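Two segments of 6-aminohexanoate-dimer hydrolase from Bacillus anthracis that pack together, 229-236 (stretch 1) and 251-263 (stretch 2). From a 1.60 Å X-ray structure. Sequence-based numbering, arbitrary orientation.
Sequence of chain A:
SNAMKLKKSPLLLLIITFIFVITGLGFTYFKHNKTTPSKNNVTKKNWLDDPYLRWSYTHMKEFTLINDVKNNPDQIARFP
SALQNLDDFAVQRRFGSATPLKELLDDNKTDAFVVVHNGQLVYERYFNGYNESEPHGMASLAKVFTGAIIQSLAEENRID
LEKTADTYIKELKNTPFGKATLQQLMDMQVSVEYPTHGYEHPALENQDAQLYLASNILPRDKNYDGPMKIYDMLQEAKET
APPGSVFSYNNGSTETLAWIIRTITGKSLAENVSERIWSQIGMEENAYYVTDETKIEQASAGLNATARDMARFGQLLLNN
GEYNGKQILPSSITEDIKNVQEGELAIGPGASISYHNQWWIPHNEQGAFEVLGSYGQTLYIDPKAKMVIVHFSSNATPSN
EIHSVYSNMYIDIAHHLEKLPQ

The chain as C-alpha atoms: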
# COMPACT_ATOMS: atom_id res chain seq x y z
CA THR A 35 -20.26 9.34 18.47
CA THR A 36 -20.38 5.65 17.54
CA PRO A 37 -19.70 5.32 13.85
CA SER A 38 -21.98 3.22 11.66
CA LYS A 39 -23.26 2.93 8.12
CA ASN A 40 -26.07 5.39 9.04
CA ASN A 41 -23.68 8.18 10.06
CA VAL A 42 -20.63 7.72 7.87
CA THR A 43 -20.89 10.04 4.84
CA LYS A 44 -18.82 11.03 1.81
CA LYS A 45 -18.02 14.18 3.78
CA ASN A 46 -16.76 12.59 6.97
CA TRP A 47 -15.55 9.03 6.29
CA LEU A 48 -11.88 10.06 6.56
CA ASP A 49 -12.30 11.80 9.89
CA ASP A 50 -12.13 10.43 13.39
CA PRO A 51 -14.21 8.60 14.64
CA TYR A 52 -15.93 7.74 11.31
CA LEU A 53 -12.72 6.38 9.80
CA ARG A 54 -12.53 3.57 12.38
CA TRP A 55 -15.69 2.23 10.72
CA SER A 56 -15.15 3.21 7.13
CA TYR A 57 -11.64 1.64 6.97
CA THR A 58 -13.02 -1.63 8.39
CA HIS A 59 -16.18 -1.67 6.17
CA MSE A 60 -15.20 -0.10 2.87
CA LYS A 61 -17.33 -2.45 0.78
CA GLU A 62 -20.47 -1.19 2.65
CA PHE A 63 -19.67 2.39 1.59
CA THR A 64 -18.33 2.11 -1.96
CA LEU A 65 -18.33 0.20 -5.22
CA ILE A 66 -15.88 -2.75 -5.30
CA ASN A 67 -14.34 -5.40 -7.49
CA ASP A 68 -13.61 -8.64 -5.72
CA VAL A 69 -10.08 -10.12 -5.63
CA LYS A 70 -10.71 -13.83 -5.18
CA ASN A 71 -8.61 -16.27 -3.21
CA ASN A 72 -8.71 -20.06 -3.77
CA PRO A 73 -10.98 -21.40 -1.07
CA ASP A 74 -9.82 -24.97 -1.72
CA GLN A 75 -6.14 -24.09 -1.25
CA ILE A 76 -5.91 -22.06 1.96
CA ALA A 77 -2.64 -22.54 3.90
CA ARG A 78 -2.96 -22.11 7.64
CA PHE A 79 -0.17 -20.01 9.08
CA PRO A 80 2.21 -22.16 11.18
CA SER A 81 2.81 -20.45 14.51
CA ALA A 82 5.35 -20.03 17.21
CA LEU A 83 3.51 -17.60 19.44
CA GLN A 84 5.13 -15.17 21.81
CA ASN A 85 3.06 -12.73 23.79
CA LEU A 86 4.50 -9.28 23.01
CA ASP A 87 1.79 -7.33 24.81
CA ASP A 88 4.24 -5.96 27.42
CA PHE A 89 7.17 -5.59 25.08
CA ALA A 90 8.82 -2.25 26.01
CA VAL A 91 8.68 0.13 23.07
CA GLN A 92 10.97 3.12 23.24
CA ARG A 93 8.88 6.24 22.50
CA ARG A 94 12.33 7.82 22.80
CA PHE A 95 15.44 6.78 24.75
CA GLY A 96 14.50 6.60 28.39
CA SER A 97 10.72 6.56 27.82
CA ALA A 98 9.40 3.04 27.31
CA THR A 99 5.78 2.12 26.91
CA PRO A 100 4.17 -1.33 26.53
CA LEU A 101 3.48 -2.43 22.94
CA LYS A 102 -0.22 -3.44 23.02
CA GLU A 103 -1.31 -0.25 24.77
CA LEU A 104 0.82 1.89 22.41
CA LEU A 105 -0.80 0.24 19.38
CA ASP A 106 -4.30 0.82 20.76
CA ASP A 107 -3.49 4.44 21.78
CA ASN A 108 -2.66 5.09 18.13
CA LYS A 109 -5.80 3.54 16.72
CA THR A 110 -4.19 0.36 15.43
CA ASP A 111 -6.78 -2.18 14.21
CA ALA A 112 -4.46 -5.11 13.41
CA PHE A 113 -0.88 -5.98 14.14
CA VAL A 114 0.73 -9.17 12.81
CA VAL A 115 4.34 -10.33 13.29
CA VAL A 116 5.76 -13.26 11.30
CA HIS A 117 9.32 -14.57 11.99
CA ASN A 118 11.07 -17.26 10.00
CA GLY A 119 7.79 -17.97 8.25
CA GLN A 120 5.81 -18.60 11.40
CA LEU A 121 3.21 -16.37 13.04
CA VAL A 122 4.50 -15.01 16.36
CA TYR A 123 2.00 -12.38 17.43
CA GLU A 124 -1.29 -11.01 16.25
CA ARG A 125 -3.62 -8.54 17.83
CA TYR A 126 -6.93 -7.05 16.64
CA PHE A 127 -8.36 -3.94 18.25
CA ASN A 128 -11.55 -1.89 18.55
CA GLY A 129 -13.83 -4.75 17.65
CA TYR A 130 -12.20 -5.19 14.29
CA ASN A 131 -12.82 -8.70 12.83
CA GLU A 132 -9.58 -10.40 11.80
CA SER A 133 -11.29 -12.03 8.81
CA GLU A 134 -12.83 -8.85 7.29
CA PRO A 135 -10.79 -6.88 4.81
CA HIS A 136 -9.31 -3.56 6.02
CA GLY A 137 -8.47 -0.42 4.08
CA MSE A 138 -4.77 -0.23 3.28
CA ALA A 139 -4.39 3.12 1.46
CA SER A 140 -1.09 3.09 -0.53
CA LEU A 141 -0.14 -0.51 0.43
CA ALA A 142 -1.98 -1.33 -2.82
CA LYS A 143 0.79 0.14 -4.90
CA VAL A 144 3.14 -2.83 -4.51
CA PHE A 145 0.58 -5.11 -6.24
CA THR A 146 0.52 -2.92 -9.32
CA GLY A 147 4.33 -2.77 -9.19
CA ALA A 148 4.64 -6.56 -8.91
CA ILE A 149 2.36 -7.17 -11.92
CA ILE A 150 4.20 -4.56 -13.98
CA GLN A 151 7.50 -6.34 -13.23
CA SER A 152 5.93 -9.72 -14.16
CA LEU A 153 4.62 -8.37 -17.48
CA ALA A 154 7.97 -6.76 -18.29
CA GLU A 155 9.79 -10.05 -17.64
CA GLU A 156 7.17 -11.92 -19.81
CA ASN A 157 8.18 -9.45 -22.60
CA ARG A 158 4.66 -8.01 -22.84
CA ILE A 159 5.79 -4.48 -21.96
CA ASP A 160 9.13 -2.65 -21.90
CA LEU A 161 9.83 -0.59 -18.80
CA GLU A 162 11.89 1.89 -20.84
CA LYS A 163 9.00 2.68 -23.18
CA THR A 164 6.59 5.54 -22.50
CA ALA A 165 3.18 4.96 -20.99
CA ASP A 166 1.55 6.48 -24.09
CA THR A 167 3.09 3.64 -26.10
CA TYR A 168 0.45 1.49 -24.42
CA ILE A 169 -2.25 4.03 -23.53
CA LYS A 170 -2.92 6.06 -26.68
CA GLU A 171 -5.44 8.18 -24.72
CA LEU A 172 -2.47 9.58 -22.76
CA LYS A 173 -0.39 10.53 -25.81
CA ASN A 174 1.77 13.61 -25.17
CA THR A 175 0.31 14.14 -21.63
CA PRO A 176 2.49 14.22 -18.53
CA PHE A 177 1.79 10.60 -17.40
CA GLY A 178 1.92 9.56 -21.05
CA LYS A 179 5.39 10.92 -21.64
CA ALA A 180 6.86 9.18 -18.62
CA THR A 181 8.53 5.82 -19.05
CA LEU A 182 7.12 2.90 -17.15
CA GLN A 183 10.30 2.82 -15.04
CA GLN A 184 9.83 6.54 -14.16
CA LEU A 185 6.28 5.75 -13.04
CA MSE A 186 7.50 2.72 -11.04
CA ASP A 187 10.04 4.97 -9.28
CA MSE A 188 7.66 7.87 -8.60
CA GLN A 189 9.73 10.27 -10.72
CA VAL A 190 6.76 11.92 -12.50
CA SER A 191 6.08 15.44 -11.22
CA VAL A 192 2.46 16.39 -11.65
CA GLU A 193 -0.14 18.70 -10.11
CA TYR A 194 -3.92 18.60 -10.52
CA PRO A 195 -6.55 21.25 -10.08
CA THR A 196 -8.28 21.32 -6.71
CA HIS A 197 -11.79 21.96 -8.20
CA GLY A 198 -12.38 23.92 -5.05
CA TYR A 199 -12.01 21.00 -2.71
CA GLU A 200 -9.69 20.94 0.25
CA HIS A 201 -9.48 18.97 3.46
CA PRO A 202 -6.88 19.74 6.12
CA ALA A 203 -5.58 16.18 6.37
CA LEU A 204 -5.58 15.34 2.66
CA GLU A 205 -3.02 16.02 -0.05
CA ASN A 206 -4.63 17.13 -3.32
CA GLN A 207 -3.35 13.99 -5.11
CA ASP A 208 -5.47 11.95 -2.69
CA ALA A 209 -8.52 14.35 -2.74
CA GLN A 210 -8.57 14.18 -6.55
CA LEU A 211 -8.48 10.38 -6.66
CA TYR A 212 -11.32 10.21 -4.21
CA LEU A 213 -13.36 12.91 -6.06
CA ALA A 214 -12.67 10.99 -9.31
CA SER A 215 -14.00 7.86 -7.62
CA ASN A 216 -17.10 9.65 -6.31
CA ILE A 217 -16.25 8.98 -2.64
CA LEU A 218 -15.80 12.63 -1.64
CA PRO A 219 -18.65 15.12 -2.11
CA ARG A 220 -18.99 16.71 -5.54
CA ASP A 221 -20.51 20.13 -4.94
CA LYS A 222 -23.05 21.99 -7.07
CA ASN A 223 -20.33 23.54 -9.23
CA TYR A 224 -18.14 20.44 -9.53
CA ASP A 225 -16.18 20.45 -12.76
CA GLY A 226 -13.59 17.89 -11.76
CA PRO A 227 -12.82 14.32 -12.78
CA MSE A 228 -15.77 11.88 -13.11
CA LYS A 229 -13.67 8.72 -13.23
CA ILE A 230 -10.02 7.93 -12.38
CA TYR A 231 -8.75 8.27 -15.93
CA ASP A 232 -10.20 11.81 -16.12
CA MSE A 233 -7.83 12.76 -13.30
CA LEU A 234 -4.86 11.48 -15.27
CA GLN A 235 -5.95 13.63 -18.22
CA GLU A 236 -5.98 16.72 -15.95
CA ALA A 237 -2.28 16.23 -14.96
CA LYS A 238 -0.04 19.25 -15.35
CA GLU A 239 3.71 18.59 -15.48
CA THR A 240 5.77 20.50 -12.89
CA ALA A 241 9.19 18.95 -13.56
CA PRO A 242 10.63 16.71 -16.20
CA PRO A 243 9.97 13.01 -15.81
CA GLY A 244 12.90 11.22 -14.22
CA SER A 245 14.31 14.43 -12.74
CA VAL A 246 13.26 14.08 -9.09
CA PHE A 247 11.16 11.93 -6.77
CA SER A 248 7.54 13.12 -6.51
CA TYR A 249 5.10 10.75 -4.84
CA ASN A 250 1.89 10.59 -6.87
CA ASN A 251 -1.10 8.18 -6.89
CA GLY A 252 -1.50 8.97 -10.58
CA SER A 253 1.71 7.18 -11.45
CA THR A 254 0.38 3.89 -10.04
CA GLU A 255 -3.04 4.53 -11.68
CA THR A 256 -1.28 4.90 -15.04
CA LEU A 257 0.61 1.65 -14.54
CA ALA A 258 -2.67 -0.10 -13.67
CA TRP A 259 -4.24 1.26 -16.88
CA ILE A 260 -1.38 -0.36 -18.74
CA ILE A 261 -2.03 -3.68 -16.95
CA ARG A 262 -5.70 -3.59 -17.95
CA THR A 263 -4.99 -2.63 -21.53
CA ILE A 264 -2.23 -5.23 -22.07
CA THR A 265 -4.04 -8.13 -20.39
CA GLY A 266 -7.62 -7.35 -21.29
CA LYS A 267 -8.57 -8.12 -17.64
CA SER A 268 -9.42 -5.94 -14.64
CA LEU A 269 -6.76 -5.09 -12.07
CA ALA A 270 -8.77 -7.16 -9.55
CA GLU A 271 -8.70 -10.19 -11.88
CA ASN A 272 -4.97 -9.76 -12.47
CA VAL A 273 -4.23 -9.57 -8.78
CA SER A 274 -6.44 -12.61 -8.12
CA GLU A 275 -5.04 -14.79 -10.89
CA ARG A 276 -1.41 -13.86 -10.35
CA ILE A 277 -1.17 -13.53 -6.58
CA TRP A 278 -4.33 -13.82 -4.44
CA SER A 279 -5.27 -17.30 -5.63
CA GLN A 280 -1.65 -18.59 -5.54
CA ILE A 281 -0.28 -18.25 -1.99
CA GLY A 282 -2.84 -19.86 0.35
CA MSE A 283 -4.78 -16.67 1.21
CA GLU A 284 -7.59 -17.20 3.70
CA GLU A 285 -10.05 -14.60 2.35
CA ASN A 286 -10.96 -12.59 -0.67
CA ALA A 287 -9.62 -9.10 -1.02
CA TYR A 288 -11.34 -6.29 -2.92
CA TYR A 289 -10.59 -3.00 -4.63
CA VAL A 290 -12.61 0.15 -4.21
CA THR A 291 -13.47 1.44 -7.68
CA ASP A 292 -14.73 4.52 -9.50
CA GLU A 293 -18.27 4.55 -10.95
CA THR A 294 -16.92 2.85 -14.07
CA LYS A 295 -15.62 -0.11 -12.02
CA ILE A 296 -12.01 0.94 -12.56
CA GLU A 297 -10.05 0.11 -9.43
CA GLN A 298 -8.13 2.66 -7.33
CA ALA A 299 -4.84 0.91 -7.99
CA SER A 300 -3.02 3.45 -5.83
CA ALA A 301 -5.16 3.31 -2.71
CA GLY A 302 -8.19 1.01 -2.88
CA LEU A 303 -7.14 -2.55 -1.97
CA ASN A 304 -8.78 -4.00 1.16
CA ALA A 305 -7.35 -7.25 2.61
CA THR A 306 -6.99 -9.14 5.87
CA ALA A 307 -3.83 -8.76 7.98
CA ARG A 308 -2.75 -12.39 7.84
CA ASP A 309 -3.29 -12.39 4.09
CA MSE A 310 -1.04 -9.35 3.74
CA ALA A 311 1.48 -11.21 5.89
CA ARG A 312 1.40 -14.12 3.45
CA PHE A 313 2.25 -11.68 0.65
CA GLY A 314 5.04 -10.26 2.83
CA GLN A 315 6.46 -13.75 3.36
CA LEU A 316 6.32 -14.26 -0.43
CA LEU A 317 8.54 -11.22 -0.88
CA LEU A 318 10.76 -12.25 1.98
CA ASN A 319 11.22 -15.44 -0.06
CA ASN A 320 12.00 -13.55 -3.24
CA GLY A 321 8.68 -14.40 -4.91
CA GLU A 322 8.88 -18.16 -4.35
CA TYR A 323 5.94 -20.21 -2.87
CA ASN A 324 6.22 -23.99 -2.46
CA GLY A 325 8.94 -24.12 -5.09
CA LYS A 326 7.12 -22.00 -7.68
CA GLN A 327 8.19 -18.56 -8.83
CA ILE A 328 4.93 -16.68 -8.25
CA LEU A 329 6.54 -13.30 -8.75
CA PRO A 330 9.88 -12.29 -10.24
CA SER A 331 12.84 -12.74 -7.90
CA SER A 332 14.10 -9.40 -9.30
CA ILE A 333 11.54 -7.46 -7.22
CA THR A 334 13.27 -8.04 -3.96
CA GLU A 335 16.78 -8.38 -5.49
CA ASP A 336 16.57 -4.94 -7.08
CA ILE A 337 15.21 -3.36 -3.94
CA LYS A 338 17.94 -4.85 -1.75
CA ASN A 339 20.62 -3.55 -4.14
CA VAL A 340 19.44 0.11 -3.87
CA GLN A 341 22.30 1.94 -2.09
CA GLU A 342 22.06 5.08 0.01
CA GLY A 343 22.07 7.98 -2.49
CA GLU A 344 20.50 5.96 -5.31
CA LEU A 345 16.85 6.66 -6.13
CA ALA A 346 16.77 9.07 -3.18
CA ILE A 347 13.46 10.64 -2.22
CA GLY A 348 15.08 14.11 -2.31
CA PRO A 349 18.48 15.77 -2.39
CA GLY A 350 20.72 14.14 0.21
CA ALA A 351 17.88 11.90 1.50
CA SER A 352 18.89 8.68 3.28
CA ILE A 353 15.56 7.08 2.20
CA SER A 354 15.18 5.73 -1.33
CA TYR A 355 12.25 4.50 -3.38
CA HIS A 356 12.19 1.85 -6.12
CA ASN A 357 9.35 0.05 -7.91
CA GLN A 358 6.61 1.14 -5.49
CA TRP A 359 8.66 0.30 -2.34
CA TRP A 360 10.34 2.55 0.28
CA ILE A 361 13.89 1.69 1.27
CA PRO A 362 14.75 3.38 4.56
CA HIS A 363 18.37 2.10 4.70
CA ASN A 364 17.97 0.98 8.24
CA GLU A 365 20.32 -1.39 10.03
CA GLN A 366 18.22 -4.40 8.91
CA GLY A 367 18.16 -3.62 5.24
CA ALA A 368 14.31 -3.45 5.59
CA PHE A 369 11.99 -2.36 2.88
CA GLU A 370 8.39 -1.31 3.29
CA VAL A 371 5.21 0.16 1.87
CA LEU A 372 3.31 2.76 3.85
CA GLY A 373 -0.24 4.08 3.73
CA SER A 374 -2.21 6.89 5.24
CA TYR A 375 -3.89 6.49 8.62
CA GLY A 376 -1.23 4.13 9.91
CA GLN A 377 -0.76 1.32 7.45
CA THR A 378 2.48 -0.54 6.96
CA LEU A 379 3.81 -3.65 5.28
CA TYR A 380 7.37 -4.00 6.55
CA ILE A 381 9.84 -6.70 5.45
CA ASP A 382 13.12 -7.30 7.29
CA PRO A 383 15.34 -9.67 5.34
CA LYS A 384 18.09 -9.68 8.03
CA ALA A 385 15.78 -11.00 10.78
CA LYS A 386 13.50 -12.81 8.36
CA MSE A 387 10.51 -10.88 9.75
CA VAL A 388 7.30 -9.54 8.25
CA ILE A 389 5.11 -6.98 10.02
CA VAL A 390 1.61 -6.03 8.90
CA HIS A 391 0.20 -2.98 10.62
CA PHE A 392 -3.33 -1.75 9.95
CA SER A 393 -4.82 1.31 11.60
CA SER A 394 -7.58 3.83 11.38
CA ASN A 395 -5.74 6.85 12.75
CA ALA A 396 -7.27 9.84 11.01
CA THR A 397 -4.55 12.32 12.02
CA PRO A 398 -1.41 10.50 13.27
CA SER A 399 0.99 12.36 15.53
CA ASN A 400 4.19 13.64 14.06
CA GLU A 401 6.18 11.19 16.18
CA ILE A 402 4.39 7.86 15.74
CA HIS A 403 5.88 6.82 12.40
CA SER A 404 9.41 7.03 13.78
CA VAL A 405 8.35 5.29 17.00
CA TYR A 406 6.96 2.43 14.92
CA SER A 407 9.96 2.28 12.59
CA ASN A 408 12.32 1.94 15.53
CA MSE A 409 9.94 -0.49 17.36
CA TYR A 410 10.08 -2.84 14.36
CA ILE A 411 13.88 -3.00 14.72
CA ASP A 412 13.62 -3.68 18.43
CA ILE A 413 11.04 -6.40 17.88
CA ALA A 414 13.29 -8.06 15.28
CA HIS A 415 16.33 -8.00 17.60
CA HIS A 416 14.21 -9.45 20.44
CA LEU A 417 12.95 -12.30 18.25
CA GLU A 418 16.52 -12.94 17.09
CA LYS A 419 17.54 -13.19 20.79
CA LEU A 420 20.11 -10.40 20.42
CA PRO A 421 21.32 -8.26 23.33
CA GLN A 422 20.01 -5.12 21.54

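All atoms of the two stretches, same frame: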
# COMPACT_ATOMS: atom_id res chain seq x y z
N LYS A 229 -14.21 10.05 -13.36
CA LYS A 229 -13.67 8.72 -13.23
C LYS A 229 -12.16 8.88 -13.11
O LYS A 229 -11.63 9.92 -13.45
CB LYS A 229 -14.06 7.89 -14.44
CG LYS A 229 -13.50 8.38 -15.74
CD LYS A 229 -14.00 7.52 -16.88
CE LYS A 229 -13.41 7.92 -18.20
NZ LYS A 229 -13.68 6.92 -19.26
N ILE A 230 -11.47 7.85 -12.64
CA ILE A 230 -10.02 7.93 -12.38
C ILE A 230 -9.22 8.40 -13.61
O ILE A 230 -8.32 9.24 -13.49
CB ILE A 230 -9.49 6.58 -11.83
CG1 ILE A 230 -10.06 6.32 -10.43
CG2 ILE A 230 -7.96 6.56 -11.77
CD1 ILE A 230 -9.84 4.88 -10.01
N TYR A 231 -9.53 7.88 -14.79
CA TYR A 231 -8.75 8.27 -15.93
C TYR A 231 -8.87 9.75 -16.28
O TYR A 231 -7.92 10.33 -16.85
CB TYR A 231 -9.10 7.41 -17.14
CG TYR A 231 -8.85 5.91 -17.00
CD1 TYR A 231 -7.95 5.39 -16.07
CD2 TYR A 231 -9.50 5.01 -17.80
CE1 TYR A 231 -7.72 4.04 -15.96
CE2 TYR A 231 -9.27 3.64 -17.70
CZ TYR A 231 -8.39 3.15 -16.78
OH TYR A 231 -8.13 1.80 -16.67
N ASP A 232 -10.01 10.35 -15.96
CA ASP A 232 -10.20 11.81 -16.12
C ASP A 232 -9.14 12.60 -15.34
O ASP A 232 -8.62 13.62 -15.79
CB ASP A 232 -11.58 12.26 -15.63
CG ASP A 232 -12.72 11.85 -16.54
OD1 ASP A 232 -12.51 11.30 -17.67
OD2 ASP A 232 -13.86 12.13 -16.08
N MSE A 233 -8.86 12.14 -14.14
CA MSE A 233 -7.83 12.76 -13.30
C MSE A 233 -6.48 12.74 -13.99
O MSE A 233 -5.75 13.71 -13.96
CB MSE A 233 -7.78 12.08 -11.92
CG MSE A 233 -6.72 12.66 -10.98
SE MSE A 233 -6.37 11.59 -9.42
CE MSE A 233 -5.35 10.20 -10.33
N LEU A 234 -6.15 11.61 -14.60
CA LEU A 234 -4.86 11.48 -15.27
C LEU A 234 -4.77 12.46 -16.42
O LEU A 234 -3.69 12.99 -16.68
CB LEU A 234 -4.68 10.05 -15.76
CG LEU A 234 -4.67 8.97 -14.66
CD1 LEU A 234 -4.49 7.59 -15.30
CD2 LEU A 234 -3.67 9.24 -13.52
N GLN A 235 -5.91 12.74 -17.06
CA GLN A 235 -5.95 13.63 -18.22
C GLN A 235 -5.82 15.10 -17.78
O GLN A 235 -5.43 15.96 -18.59
CB GLN A 235 -7.26 13.45 -19.01
CG GLN A 235 -7.44 12.14 -19.76
CD GLN A 235 -6.47 11.93 -20.88
OE1 GLN A 235 -5.57 12.76 -21.11
NE2 GLN A 235 -6.61 10.78 -21.57
N GLU A 236 -6.13 15.37 -16.52
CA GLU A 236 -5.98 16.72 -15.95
C GLU A 236 -4.55 17.05 -15.46
O GLU A 236 -4.30 18.19 -15.04
CB GLU A 236 -6.94 16.90 -14.75
CG GLU A 236 -8.41 16.98 -15.12
CD GLU A 236 -9.26 17.60 -14.04
OE1 GLU A 236 -8.79 17.73 -12.89
OE2 GLU A 236 -10.41 17.96 -14.34
N ASN A 251 -0.14 9.26 -6.60
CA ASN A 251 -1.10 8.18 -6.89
C ASN A 251 -1.28 7.96 -8.39
O ASN A 251 -1.47 6.83 -8.84
CB ASN A 251 -2.47 8.54 -6.34
CG ASN A 251 -2.53 8.55 -4.83
OD1 ASN A 251 -1.82 7.81 -4.15
ND2 ASN A 251 -3.38 9.41 -4.30
N GLY A 252 -1.31 9.03 -9.14
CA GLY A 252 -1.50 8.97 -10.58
C GLY A 252 -0.52 8.11 -11.30
O GLY A 252 -0.88 7.52 -12.36
N SER A 253 0.71 8.03 -10.80
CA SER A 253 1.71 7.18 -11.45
C SER A 253 1.29 5.71 -11.38
O SER A 253 1.31 4.99 -12.37
CB SER A 253 3.10 7.38 -10.84
OG SER A 253 3.58 8.71 -11.06
N THR A 254 0.87 5.26 -10.19
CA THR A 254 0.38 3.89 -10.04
C THR A 254 -0.89 3.66 -10.87
O THR A 254 -1.07 2.59 -11.47
CB THR A 254 0.09 3.62 -8.57
OG1 THR A 254 1.16 4.14 -7.79
CG2 THR A 254 -0.06 2.09 -8.31
N GLU A 255 -1.78 4.66 -10.92
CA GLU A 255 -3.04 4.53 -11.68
C GLU A 255 -2.72 4.36 -13.15
O GLU A 255 -3.41 3.58 -13.84
CB GLU A 255 -3.98 5.69 -11.46
CG GLU A 255 -4.48 5.87 -10.02
CD GLU A 255 -5.27 4.72 -9.44
OE1 GLU A 255 -5.69 3.79 -10.18
OE2 GLU A 255 -5.45 4.74 -8.19
N THR A 256 -1.69 5.05 -13.62
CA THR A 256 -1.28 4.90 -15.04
C THR A 256 -0.78 3.48 -15.32
O THR A 256 -1.14 2.82 -16.31
CB THR A 256 -0.25 5.96 -15.42
OG1 THR A 256 -0.80 7.29 -15.24
CG2 THR A 256 0.18 5.81 -16.91
N LEU A 257 0.11 3.02 -14.48
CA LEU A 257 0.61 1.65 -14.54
C LEU A 257 -0.52 0.63 -14.54
O LEU A 257 -0.51 -0.32 -15.29
CB LEU A 257 1.61 1.39 -13.39
CG LEU A 257 2.95 2.13 -13.44
CD1 LEU A 257 3.75 1.93 -12.16
CD2 LEU A 257 3.76 1.69 -14.67
N ALA A 258 -1.51 0.80 -13.68
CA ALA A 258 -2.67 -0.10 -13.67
C ALA A 258 -3.47 -0.06 -14.98
O ALA A 258 -3.97 -1.09 -15.42
CB ALA A 258 -3.56 0.15 -12.46
N TRP A 259 -3.60 1.13 -15.59
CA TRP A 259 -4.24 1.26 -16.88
C TRP A 259 -3.51 0.46 -17.92
O TRP A 259 -4.12 -0.25 -18.70
CB TRP A 259 -4.35 2.73 -17.26
CG TRP A 259 -5.28 3.09 -18.37
CD1 TRP A 259 -6.04 2.24 -19.19
CD2 TRP A 259 -5.62 4.43 -18.78
NE1 TRP A 259 -6.82 2.98 -20.07
CE2 TRP A 259 -6.58 4.31 -19.89
CE3 TRP A 259 -5.23 5.69 -18.36
CZ2 TRP A 259 -7.12 5.43 -20.50
CZ3 TRP A 259 -5.78 6.81 -18.98
CH2 TRP A 259 -6.70 6.68 -20.04
N ILE A 260 -2.19 0.46 -17.86
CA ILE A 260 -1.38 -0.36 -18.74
C ILE A 260 -1.66 -1.86 -18.52
O ILE A 260 -1.87 -2.61 -19.48
CB ILE A 260 0.12 -0.07 -18.57
CG1 ILE A 260 0.42 1.37 -19.02
CG2 ILE A 260 0.99 -1.05 -19.35
CD1 ILE A 260 1.78 1.88 -18.66
N ILE A 261 -1.69 -2.28 -17.26
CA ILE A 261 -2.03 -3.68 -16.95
C ILE A 261 -3.34 -4.08 -17.63
O ILE A 261 -3.43 -5.15 -18.28
CB ILE A 261 -2.11 -3.92 -15.43
CG1 ILE A 261 -0.72 -3.75 -14.79
CG2 ILE A 261 -2.67 -5.31 -15.09
CD1 ILE A 261 -0.71 -3.72 -13.29
N ARG A 262 -4.37 -3.26 -17.45
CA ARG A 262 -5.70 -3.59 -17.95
C ARG A 262 -5.69 -3.65 -19.47
O ARG A 262 -6.25 -4.56 -20.06
CB ARG A 262 -6.72 -2.58 -17.48
CG ARG A 262 -6.97 -2.52 -15.97
CD ARG A 262 -7.86 -1.34 -15.60
NE ARG A 262 -7.91 -1.15 -14.15
CZ ARG A 262 -7.35 -0.15 -13.48
NH1 ARG A 262 -6.82 0.91 -14.11
NH2 ARG A 262 -7.44 -0.10 -12.16
N THR A 263 -5.05 -2.68 -20.09
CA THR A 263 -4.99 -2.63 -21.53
C THR A 263 -4.24 -3.80 -22.13
O THR A 263 -4.72 -4.43 -23.13
CB THR A 263 -4.37 -1.31 -22.00
OG1 THR A 263 -5.19 -0.23 -21.56
CG2 THR A 263 -4.28 -1.24 -23.54

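The contact is built round an aromatic pair and one leucine. Tyr231, on the short helix, and Trp259, on the longer one, both send CA-to-CB toward the opposite stretch, and their rings lie face to face: the Tyr231 ring and the five-membered ring of Trp259 have centroids 3.6 Å apart and planes at 6°. Flat surfaces brought this close exclude solvent from each other, and the pair accounts for the largest covered areas on the two sides. The overlap continues over the six-membered ring of Trp259, whose centroid lies 4.2 Å from Tyr231 CB. At the far end of the phenol, the polar atom is also provided for: Arg262 NH1 donates a hydrogen bond to Tyr231 OH at 3.0 Å, reaching the tyrosine at its ring edge, so the stacked face stays free for the indole.

One turn along, Leu234 is the knob, seated among Gly252, Glu255, Thr256 and Trp259. Its CD1 lies 3.7 Å from Trp259 CE3, and its CD2 approaches Gly252 O to 3.5 Å. Glycine makes room here: an ideal CB on Gly252 would stand 3.4 Å from Leu234 CD2, a tight fit. The hydroxyl beside the leucine is satisfied within its own helix, Thr256 OG1 donating to Gly252 O at 2.9 Å. The rule is compact: stack, satisfy the hydroxyls, and fit the knob beside a glycine.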